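Local atomic coordinates of oxidoreductase, putative (Neosartorya fumigata, PDB entry 6SLE), a protein that binds NADP(H) through an N-terminal Rossmann-type domain and is probably an NADPH-dependent dehydrogenase or reductive aminase related to 3-hydroxyisobutyrate dehydrogenases. Residues A[5-10]-A[61-66]. Sequence-based numbering, arbitrary orientation.
Sequences SIFGLG and IIICLL. With NAP (NADP nicotinamide-adenine-dinucleotide phosphate), chain I.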
loop_
_atom_site.group_PDB
_atom_site.type_symbol
_atom_site.label_atom_id
_atom_site.label_comp_id
_atom_site.label_asym_id
_atom_site.label_seq_id
_atom_site.Cartn_x
_atom_site.Cartn_y
_atom_site.Cartn_z
ATOM N N SER A 5 -33.868 4.151 -10.517
ATOM C CA SER A 5 -33.481 4.637 -11.869
ATOM C C SER A 5 -31.995 4.990 -11.878
ATOM O O SER A 5 -31.605 5.968 -11.219
ATOM C CB SER A 5 -34.310 5.810 -12.307
ATOM O OG SER A 5 -33.832 6.286 -13.557
ATOM N N ILE A 6 -31.199 4.238 -12.635
ATOM C CA ILE A 6 -29.719 4.397 -12.695
ATOM C C ILE A 6 -29.354 5.321 -13.860
ATOM O O ILE A 6 -30.108 5.375 -14.837
ATOM C CB ILE A 6 -29.036 3.031 -12.839
ATOM C CG1 ILE A 6 -29.719 1.909 -12.040
ATOM C CG2 ILE A 6 -27.551 3.181 -12.521
ATOM C CD1 ILE A 6 -30.002 2.241 -10.603
ATOM N N PHE A 7 -28.235 6.040 -13.724
ATOM C CA PHE A 7 -27.535 6.826 -14.778
ATOM C C PHE A 7 -26.075 6.366 -14.834
ATOM O O PHE A 7 -25.414 6.347 -13.774
ATOM C CB PHE A 7 -27.535 8.306 -14.453
ATOM C CG PHE A 7 -28.847 9.002 -14.639
ATOM C CD1 PHE A 7 -29.913 8.739 -13.816
ATOM C CD2 PHE A 7 -28.969 9.997 -15.604
ATOM C CE1 PHE A 7 -31.109 9.427 -13.989
ATOM C CE2 PHE A 7 -30.169 10.673 -15.779
ATOM C CZ PHE A 7 -31.243 10.381 -14.973
ATOM N N GLY A 8 -25.596 6.006 -16.020
ATOM C CA GLY A 8 -24.206 5.580 -16.277
ATOM C C GLY A 8 -24.080 4.071 -16.258
ATOM O O GLY A 8 -24.278 3.489 -15.184
ATOM N N LEU A 9 -23.764 3.458 -17.401
ATOM C CA LEU A 9 -23.766 1.983 -17.567
ATOM C C LEU A 9 -22.366 1.531 -17.984
ATOM O O LEU A 9 -22.245 0.720 -18.922
ATOM C CB LEU A 9 -24.853 1.607 -18.575
ATOM C CG LEU A 9 -26.274 1.735 -18.024
ATOM C CD1 LEU A 9 -27.287 1.914 -19.139
ATOM C CD2 LEU A 9 -26.632 0.537 -17.177
ATOM N N GLY A 10 -21.348 2.009 -17.257
ATOM C CA GLY A 10 -19.988 1.465 -17.383
ATOM C C GLY A 10 -19.867 0.156 -16.622
ATOM O O GLY A 10 -20.893 -0.441 -16.321
ATOM N N ILE A 61 -32.606 7.650 -7.191
ATOM C CA ILE A 61 -31.794 7.861 -8.421
ATOM C C ILE A 61 -30.329 7.625 -8.058
ATOM O O ILE A 61 -29.765 8.455 -7.356
ATOM C CB ILE A 61 -32.073 9.250 -9.007
ATOM C CG1 ILE A 61 -33.543 9.396 -9.404
ATOM C CG2 ILE A 61 -31.142 9.532 -10.176
ATOM C CD1 ILE A 61 -33.955 10.816 -9.671
ATOM N N ILE A 62 -29.762 6.506 -8.499
ATOM C CA ILE A 62 -28.345 6.126 -8.268
ATOM C C ILE A 62 -27.541 6.521 -9.504
ATOM O O ILE A 62 -27.539 5.723 -10.455
ATOM C CB ILE A 62 -28.200 4.617 -7.975
ATOM C CG1 ILE A 62 -29.226 4.097 -6.963
ATOM C CG2 ILE A 62 -26.770 4.340 -7.527
ATOM C CD1 ILE A 62 -28.965 4.552 -5.514
ATOM N N ILE A 63 -26.875 7.680 -9.488
ATOM C CA ILE A 63 -25.918 8.096 -10.566
ATOM C C ILE A 63 -24.560 7.407 -10.322
ATOM O O ILE A 63 -24.208 7.168 -9.158
ATOM C CB ILE A 63 -25.789 9.625 -10.633
ATOM C CG1 ILE A 63 -27.137 10.292 -10.899
ATOM C CG2 ILE A 63 -24.729 10.041 -11.627
ATOM C CD1 ILE A 63 -27.137 11.771 -10.633
ATOM N N CYS A 64 -23.830 7.074 -11.391
ATOM C CA CYS A 64 -22.474 6.478 -11.311
ATOM C C CYS A 64 -21.727 6.591 -12.655
ATOM O O CYS A 64 -21.926 5.683 -13.480
ATOM C CB CYS A 64 -22.562 5.021 -10.898
ATOM S SG CYS A 64 -20.901 4.350 -10.688
ATOM N N LEU A 65 -20.889 7.629 -12.837
ATOM C CA LEU A 65 -20.336 8.061 -14.152
ATOM C C LEU A 65 -18.805 8.187 -14.076
ATOM O O LEU A 65 -18.237 7.665 -13.088
ATOM C CB LEU A 65 -21.006 9.389 -14.532
ATOM C CG LEU A 65 -22.497 9.285 -14.838
ATOM C CD1 LEU A 65 -23.201 10.636 -14.758
ATOM C CD2 LEU A 65 -22.689 8.675 -16.211
ATOM N N LEU A 66 -18.172 8.841 -15.075
ATOM C CA LEU A 66 -16.698 9.035 -15.184
ATOM C C LEU A 66 -16.224 10.069 -14.167
ATOM O O LEU A 66 -15.233 9.776 -13.447
ATOM C CB LEU A 66 -16.324 9.532 -16.588
HETATM P PA NAP I . -15.959 3.542 -17.041
HETATM O O1A NAP I . -15.351 2.110 -17.334
HETATM O O2A NAP I . -15.274 4.629 -17.844
HETATM O O5B NAP I . -17.530 3.826 -17.150
HETATM C C5B NAP I . -17.762 4.964 -17.916
HETATM C C4B NAP I . -19.126 5.526 -17.578
HETATM O O4B NAP I . -19.054 6.978 -17.495
HETATM C C3B NAP I . -20.114 5.282 -18.685
HETATM O O3B NAP I . -21.376 5.404 -17.995
HETATM C C2B NAP I . -19.870 6.471 -19.559
HETATM O O2B NAP I . -20.794 6.663 -20.608
HETATM C C1B NAP I . -19.913 7.563 -18.505
HETATM N N9A NAP I . -19.501 8.915 -19.014
HETATM C C8A NAP I . -18.282 9.332 -19.450
HETATM N N7A NAP I . -18.302 10.638 -19.838
HETATM C C5A NAP I . -19.556 11.074 -19.605
HETATM C C6A NAP I . -20.272 12.342 -19.812
HETATM N N6A NAP I . -19.573 13.410 -20.328
HETATM N N1A NAP I . -21.606 12.383 -19.478
HETATM C C2A NAP I . -22.265 11.318 -18.976
HETATM N N3A NAP I . -21.663 10.118 -18.809
HETATM C C4A NAP I . -20.346 9.951 -19.098
HETATM O O3 NAP I . -16.102 3.754 -15.437
HETATM P PN NAP I . -16.698 2.692 -14.343
HETATM O O1N NAP I . -15.503 1.755 -14.079
HETATM O O2N NAP I . -18.183 2.428 -14.564
HETATM O O5D NAP I . -16.703 3.620 -13.023
HETATM C C5D NAP I . -17.746 4.580 -12.885
HETATM C C4D NAP I . -17.663 5.227 -11.506
HETATM O O4D NAP I . -17.532 4.263 -10.432
HETATM C C3D NAP I . -16.387 6.077 -11.517
HETATM O O3D NAP I . -16.533 7.292 -10.715
HETATM C C2D NAP I . -15.394 5.112 -10.934
HETATM O O2D NAP I . -14.426 6.014 -10.487
HETATM C C1D NAP I . -16.211 4.444 -9.842
HETATM N N1N NAP I . -15.602 3.228 -9.280
HETATM C C2N NAP I . -15.208 2.178 -10.078
HETATM C C3N NAP I . -14.629 1.015 -9.524
HETATM C C7N NAP I . -14.169 -0.134 -10.371
HETATM O O7N NAP I . -13.275 -0.889 -9.967
HETATM N N7N NAP I . -14.730 -0.309 -11.572
HETATM C C4N NAP I . -14.445 0.946 -8.137
HETATM C C5N NAP I . -14.873 2.009 -7.329
HETATM C C6N NAP I . -15.451 3.155 -7.931
HETATM P P2B NAP I . -20.409 5.932 -21.995
HETATM O O1X NAP I . -18.870 5.925 -21.940
HETATM O O2X NAP I . -21.260 4.633 -21.691
HETATM O O3X NAP I . -20.820 6.788 -23.189
#
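Phe-7 lies against Ile-61 and Ile-63 on one face of two adjacent parallel strands. Its CB packs on CG1 of Ile-63 at 4.1 Å; CG, anti to the carbonyl carbon (chi1 -74°), turns the ring back toward the Ser-5 end, where CD1 and then CE1 reach CG2 of Ile-61, CE1 at 3.8 Å. Both isoleucine carbons approach the ring obliquely, and the ring also touches Trp-30, Ala-51, Ile-55, Thr-74 and Leu-75. Phe-7 as a whole spans two beta-branched side chains, whose bulk suits extended backbone. On the other face Ile-6 and Ile-62 run side by side, CD1 of Ile-6 being 4.0 Å from CB of Ile-62. Cys-64 N donates to Phe-7 O at 3.0 Å, while the bonds from Ile-62 N to Ser-5 O and from Phe-7 N to Ile-62 O are weak. Beyond the strands, Leu-65 CD2 comes within 3.4 Å of Gly-8 CA; this closeness and the positive phi (96°) suit a residue without a side chain. Gly-8 and Gly-10 fit the Rossmann GxGxxG pattern: Gly-10, lacking a side chain, lets its CA come within 3.4 Å of NADP O5B. Leu-9, Leu-65 and Leu-66 belong to the cofactor site. Strands 3-7 and 60-63 are flanked by 26-29 and 86-89, with helices 51-55 and 68-75 against the Phe-7 face.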